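Local coordinates for protein BZZ1 (Saccharomyces cerevisiae, PDB 2A28) that plays a role in endocytosis and trafficking to the vacuole, and works with type I myosins to restore actin polarity after salt stress, here represented by its second SH3 domain, at residues Trp36-Cys41 / Lys45-Thr50; Ala8-Ala11 / Ile17-Asp20. All blocks are in the same frame, centred on the assembly; numbering follows the deposited sequence.

Contact 1 of 2, residues Trp36-Cys41 / Lys45-Thr50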
loop_
_atom_site.group_PDB
_atom_site.type_symbol
_atom_site.label_atom_id
_atom_site.label_comp_id
_atom_site.label_asym_id
_atom_site.label_seq_id
_atom_site.Cartn_x
_atom_site.Cartn_y
_atom_site.Cartn_z
ATOM N N TRP A 36 -5.617 0.649 6.392
ATOM C CA TRP A 36 -5.281 0.859 4.980
ATOM C C TRP A 36 -4.569 2.172 4.829
ATOM O O TRP A 36 -4.994 3.202 5.358
ATOM C CB TRP A 36 -6.573 0.830 4.149
ATOM C CG TRP A 36 -7.224 -0.511 4.253
ATOM C CD1 TRP A 36 -8.131 -0.844 5.216
ATOM C CD2 TRP A 36 -7.061 -1.659 3.422
ATOM N NE1 TRP A 36 -8.538 -2.138 5.057
ATOM C CE2 TRP A 36 -7.900 -2.670 3.954
ATOM C CE3 TRP A 36 -6.288 -1.911 2.284
ATOM C CZ2 TRP A 36 -7.965 -3.911 3.373
ATOM C CZ3 TRP A 36 -6.359 -3.152 1.707
ATOM C CH2 TRP A 36 -7.182 -4.112 2.263
ATOM N N THR A 37 -3.577 2.167 3.952
ATOM C CA THR A 37 -2.899 3.381 3.479
ATOM C C THR A 37 -3.178 3.535 2.006
ATOM O O THR A 37 -3.314 2.529 1.284
ATOM C CB THR A 37 -1.408 3.232 3.720
ATOM O OG1 THR A 37 -1.156 3.106 5.129
ATOM C CG2 THR A 37 -0.566 4.387 3.180
ATOM N N TYR A 38 -3.364 4.760 1.579
ATOM C CA TYR A 38 -3.572 5.076 0.155
ATOM C C TYR A 38 -2.234 5.576 -0.371
ATOM O O TYR A 38 -1.667 6.544 0.178
ATOM C CB TYR A 38 -4.620 6.173 0.037
ATOM C CG TYR A 38 -4.950 6.584 -1.385
ATOM C CD1 TYR A 38 -5.482 5.664 -2.252
ATOM C CD2 TYR A 38 -4.733 7.895 -1.762
ATOM C CE1 TYR A 38 -5.781 6.066 -3.532
ATOM C CE2 TYR A 38 -5.040 8.286 -3.085
ATOM C CZ TYR A 38 -5.567 7.347 -3.948
ATOM O OH TYR A 38 -5.899 7.657 -5.264
ATOM N N GLY A 39 -1.698 4.952 -1.428
ATOM C CA GLY A 39 -0.422 5.398 -1.946
ATOM C C GLY A 39 -0.200 4.917 -3.365
ATOM O O GLY A 39 -1.065 4.361 -3.989
ATOM N N GLU A 40 1.023 5.145 -3.803
ATOM C CA GLU A 40 1.351 4.875 -5.202
ATOM C C GLU A 40 2.728 4.214 -5.334
ATOM O O GLU A 40 3.669 4.654 -4.675
ATOM C CB GLU A 40 1.403 6.273 -5.825
ATOM C CG GLU A 40 1.885 6.576 -7.200
ATOM C CD GLU A 40 3.360 6.914 -7.288
ATOM O OE1 GLU A 40 4.076 6.322 -8.129
ATOM O OE2 GLU A 40 3.869 7.790 -6.532
ATOM N N CYS A 41 2.833 3.241 -6.216
ATOM C CA CYS A 41 4.111 2.565 -6.476
ATOM C C CYS A 41 4.261 2.452 -7.987
ATOM O O CYS A 41 3.521 1.718 -8.626
ATOM C CB CYS A 41 4.181 1.215 -5.804
ATOM S SG CYS A 41 5.759 0.350 -6.067
ATOM N N LYS A 45 -1.744 3.225 -8.069
ATOM C CA LYS A 45 -2.286 3.944 -6.904
ATOM C C LYS A 45 -3.518 3.291 -6.362
ATOM O O LYS A 45 -4.437 2.964 -7.110
ATOM C CB LYS A 45 -2.615 5.350 -7.426
ATOM C CG LYS A 45 -3.097 6.280 -6.345
ATOM C CD LYS A 45 -2.974 7.760 -6.779
ATOM C CE LYS A 45 -3.794 7.978 -8.038
ATOM N NZ LYS A 45 -3.934 9.454 -8.287
ATOM N N GLY A 46 -3.561 3.129 -5.057
ATOM C CA GLY A 46 -4.713 2.590 -4.384
ATOM C C GLY A 46 -4.418 2.277 -2.960
ATOM O O GLY A 46 -3.390 2.670 -2.356
ATOM N N LEU A 47 -5.353 1.606 -2.319
ATOM C CA LEU A 47 -5.288 1.207 -0.948
ATOM C C LEU A 47 -4.548 -0.136 -0.780
ATOM O O LEU A 47 -4.747 -1.080 -1.504
ATOM C CB LEU A 47 -6.692 0.988 -0.347
ATOM C CG LEU A 47 -7.612 2.203 -0.355
ATOM C CD1 LEU A 47 -9.019 1.821 0.045
ATOM C CD2 LEU A 47 -7.081 3.268 0.595
ATOM N N PHE A 48 -3.751 -0.190 0.289
ATOM C CA PHE A 48 -3.056 -1.438 0.632
ATOM C C PHE A 48 -2.958 -1.525 2.150
ATOM O O PHE A 48 -3.042 -0.507 2.858
ATOM C CB PHE A 48 -1.628 -1.502 0.029
ATOM C CG PHE A 48 -0.778 -0.336 0.417
ATOM C CD1 PHE A 48 0.103 -0.421 1.491
ATOM C CD2 PHE A 48 -0.823 0.860 -0.247
ATOM C CE1 PHE A 48 0.852 0.636 1.901
ATOM C CE2 PHE A 48 -0.084 1.929 0.123
ATOM C CZ PHE A 48 0.802 1.825 1.184
ATOM N N PRO A 49 -2.753 -2.728 2.693
ATOM C CA PRO A 49 -2.708 -2.841 4.152
ATOM C C PRO A 49 -1.415 -2.306 4.743
ATOM O O PRO A 49 -0.315 -2.764 4.438
ATOM C CB PRO A 49 -2.876 -4.336 4.427
ATOM C CG PRO A 49 -3.322 -4.946 3.136
ATOM C CD PRO A 49 -2.789 -4.043 2.054
ATOM N N THR A 50 -1.535 -1.358 5.662
ATOM C CA THR A 50 -0.399 -0.721 6.286
ATOM C C THR A 50 0.549 -1.706 6.936
ATOM O O THR A 50 1.768 -1.582 6.877
ATOM C CB THR A 50 -0.916 0.263 7.365
ATOM O OG1 THR A 50 -1.921 1.045 6.728
ATOM C CG2 THR A 50 0.145 1.139 7.962
#
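Trp36 lays its indole beside Pro49, both side chains pointing the same way; CZ3 of Trp36 reaches CD of Pro49 at 3.7 Å, while Trp36 CE3 lies against the peptide joining Phe48 to Pro49, 3.4 Å from Phe48 C. With CG anti to the carbonyl carbon (chi1 -63°), the indole swings back to the neighbouring strand although its CB starts away from it. Thr37 pairs with Phe48 through two backbone hydrogen bonds, Thr37 N to Phe48 O and Phe48 N to Thr37 O, both 2.9 Å. Its CB stands over the face of the Phe48 ring in a CH-pi contact, and its CG2 touches Phe48 CZ. Thr37 OG1 meets Thr50 OG1 at 2.7 Å, and Asp31 also hydrogen-bonds the Thr50 hydroxyl. On the other face of the sheet, Tyr38 sets its CB against Leu47 CD2, and its ring runs along Gly46 to reach Lys45, whose CG and CD both lie 3.3 Å from Tyr38 OH. Gly39 and Gly46 form the second hydrogen-bonded pair, Gly39 N to Gly46 O and Gly46 N to Gly39 O, both 3.0 Å. Beyond them Glu40 and Lys45 bring their CB atoms to 4.4 Å. The chemistry thus splits the antiparallel hairpin: Thr37 and Phe48 turn into the buried interior, while Trp36, the conserved SH3 tryptophan, partly exposed beside Pro49, probably lines the groove for proline-rich ligands.

Contact 2 of 2, residues Ala8-Ala11 / Ile17-Asp20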
loop_
_atom_site.group_PDB
_atom_site.type_symbol
_atom_site.label_atom_id
_atom_site.label_comp_id
_atom_site.label_asym_id
_atom_site.label_seq_id
_atom_site.Cartn_x
_atom_site.Cartn_y
_atom_site.Cartn_z
ATOM N N ALA A 8 3.288 -9.725 0.728
ATOM C CA ALA A 8 2.478 -9.597 -0.464
ATOM C C ALA A 8 1.021 -9.402 -0.077
ATOM O O ALA A 8 0.508 -10.016 0.831
ATOM C CB ALA A 8 2.528 -10.854 -1.321
ATOM N N TYR A 9 0.322 -8.569 -0.862
ATOM C CA TYR A 9 -1.118 -8.445 -0.779
ATOM C C TYR A 9 -1.680 -8.477 -2.184
ATOM O O TYR A 9 -1.152 -7.766 -3.052
ATOM C CB TYR A 9 -1.537 -7.151 -0.034
ATOM C CG TYR A 9 -3.025 -7.036 0.009
ATOM C CD1 TYR A 9 -3.781 -7.911 0.817
ATOM C CD2 TYR A 9 -3.721 -6.085 -0.730
ATOM C CE1 TYR A 9 -5.137 -7.834 0.869
ATOM C CE2 TYR A 9 -5.122 -6.003 -0.660
ATOM C CZ TYR A 9 -5.791 -6.874 0.146
ATOM O OH TYR A 9 -7.166 -6.857 0.212
ATOM N N GLU A 10 -2.709 -9.246 -2.420
ATOM C CA GLU A 10 -3.458 -9.300 -3.679
ATOM C C GLU A 10 -4.723 -8.442 -3.542
ATOM O O GLU A 10 -5.595 -8.673 -2.693
ATOM C CB GLU A 10 -3.831 -10.707 -4.041
ATOM C CG GLU A 10 -4.543 -11.073 -5.306
ATOM C CD GLU A 10 -5.063 -12.514 -5.358
ATOM O OE1 GLU A 10 -4.491 -13.388 -4.654
ATOM O OE2 GLU A 10 -6.053 -12.827 -6.076
ATOM N N ALA A 11 -4.822 -7.424 -4.389
ATOM C CA ALA A 11 -5.997 -6.523 -4.325
ATOM C C ALA A 11 -7.271 -7.349 -4.457
ATOM O O ALA A 11 -7.395 -8.307 -5.226
ATOM C CB ALA A 11 -5.909 -5.545 -5.486
ATOM N N ILE A 17 -4.692 -1.909 -4.315
ATOM C CA ILE A 17 -3.577 -2.281 -5.185
ATOM C C ILE A 17 -2.856 -3.490 -4.596
ATOM O O ILE A 17 -2.735 -3.675 -3.401
ATOM C CB ILE A 17 -2.585 -1.141 -5.455
ATOM C CG1 ILE A 17 -2.012 -0.544 -4.172
ATOM C CG2 ILE A 17 -3.163 -0.062 -6.391
ATOM C CD1 ILE A 17 -0.813 0.317 -4.402
ATOM N N SER A 18 -2.395 -4.320 -5.503
ATOM C CA SER A 18 -1.492 -5.429 -5.115
ATOM C C SER A 18 -0.097 -4.893 -4.834
ATOM O O SER A 18 0.423 -4.090 -5.553
ATOM C CB SER A 18 -1.466 -6.507 -6.199
ATOM O OG SER A 18 -2.784 -7.069 -6.356
ATOM N N ILE A 19 0.517 -5.361 -3.760
ATOM C CA ILE A 19 1.909 -5.062 -3.389
ATOM C C ILE A 19 2.647 -6.358 -3.199
ATOM O O ILE A 19 2.082 -7.381 -2.861
ATOM C CB ILE A 19 1.945 -4.155 -2.163
ATOM C CG1 ILE A 19 1.358 -4.812 -0.916
ATOM C CG2 ILE A 19 1.227 -2.876 -2.512
ATOM C CD1 ILE A 19 1.606 -4.071 0.368
ATOM N N ASP A 20 3.976 -6.241 -3.416
ATOM C CA ASP A 20 4.904 -7.360 -3.294
ATOM C C ASP A 20 6.062 -6.900 -2.427
ATOM O O ASP A 20 6.431 -5.731 -2.425
ATOM C CB ASP A 20 5.471 -7.799 -4.647
ATOM C CG ASP A 20 4.370 -8.168 -5.619
ATOM O OD1 ASP A 20 3.773 -9.257 -5.403
ATOM O OD2 ASP A 20 4.029 -7.441 -6.582
#
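Ser18 OG accepts the amide N-H of Ala11 in an almost straight bond, with Ala11 N 2.9 Å away and an angle of 177° at the hydrogen. The hydroxyl is brought there by a chi1 of -62°, which sets OG beside its own backbone N, on the side where Ala11 passes. Ala11 CB also leans on this hydroxyl, 3.6 Å from Ser18 OG. Replacing Ser18 by an alanine removes the hydroxyl, and would probably leave the Ala11 N-H without its acceptor and the chain at that end less firmly held to its neighbour. Next along, Tyr9 and Ile19 make a single antiparallel bridge: Tyr9 N donates to Ile19 O at 2.9 Å, and Ile19 N to Tyr9 O at 3.0 Å. Beside the bridge Tyr9 CB packs on Ile19 CG1 at 3.8 Å, and Ile19 continues inward to Phe48. Running with CG anti to the backbone N (chi1 179°), the Tyr9 ring turns its edge to Ile17 O, with CD2 at 3.7 Å; that carbonyl is buried and finds no hydrogen-bond partner. Glu16 and Gln12 hydrogen-bond the tyrosine hydroxyl. Three hydrogen bonds therefore tie the two arms of the RT loop of this SH3 domain together, and Tyr9 is held at its backbone and its hydroxyl, consistent with a firmly placed aromatic in the ligand groove.

Along the chain the two contacts follow in series: contact 2 closes within the loop between strands 2-4 and 24-27 before contact 1 opens in the hairpin of strands 36-41 and 44-49. Their centres lie about 9 Å apart, and they touch directly. Leu47 O and Ile17 N, 2.9 Å apart, probably share a hydrogen bond that fastens the loop to the outermost strand of the sheet, and Ile17 CG2 packs against Gly46 N. Trp36 CH2 comes within 3.4 Å of Tyr9 OH, bringing aromatic groups from both contacts together. Both belong to one small SH3 domain, where loop and hairpin probably shape a common surface for proline-rich partners.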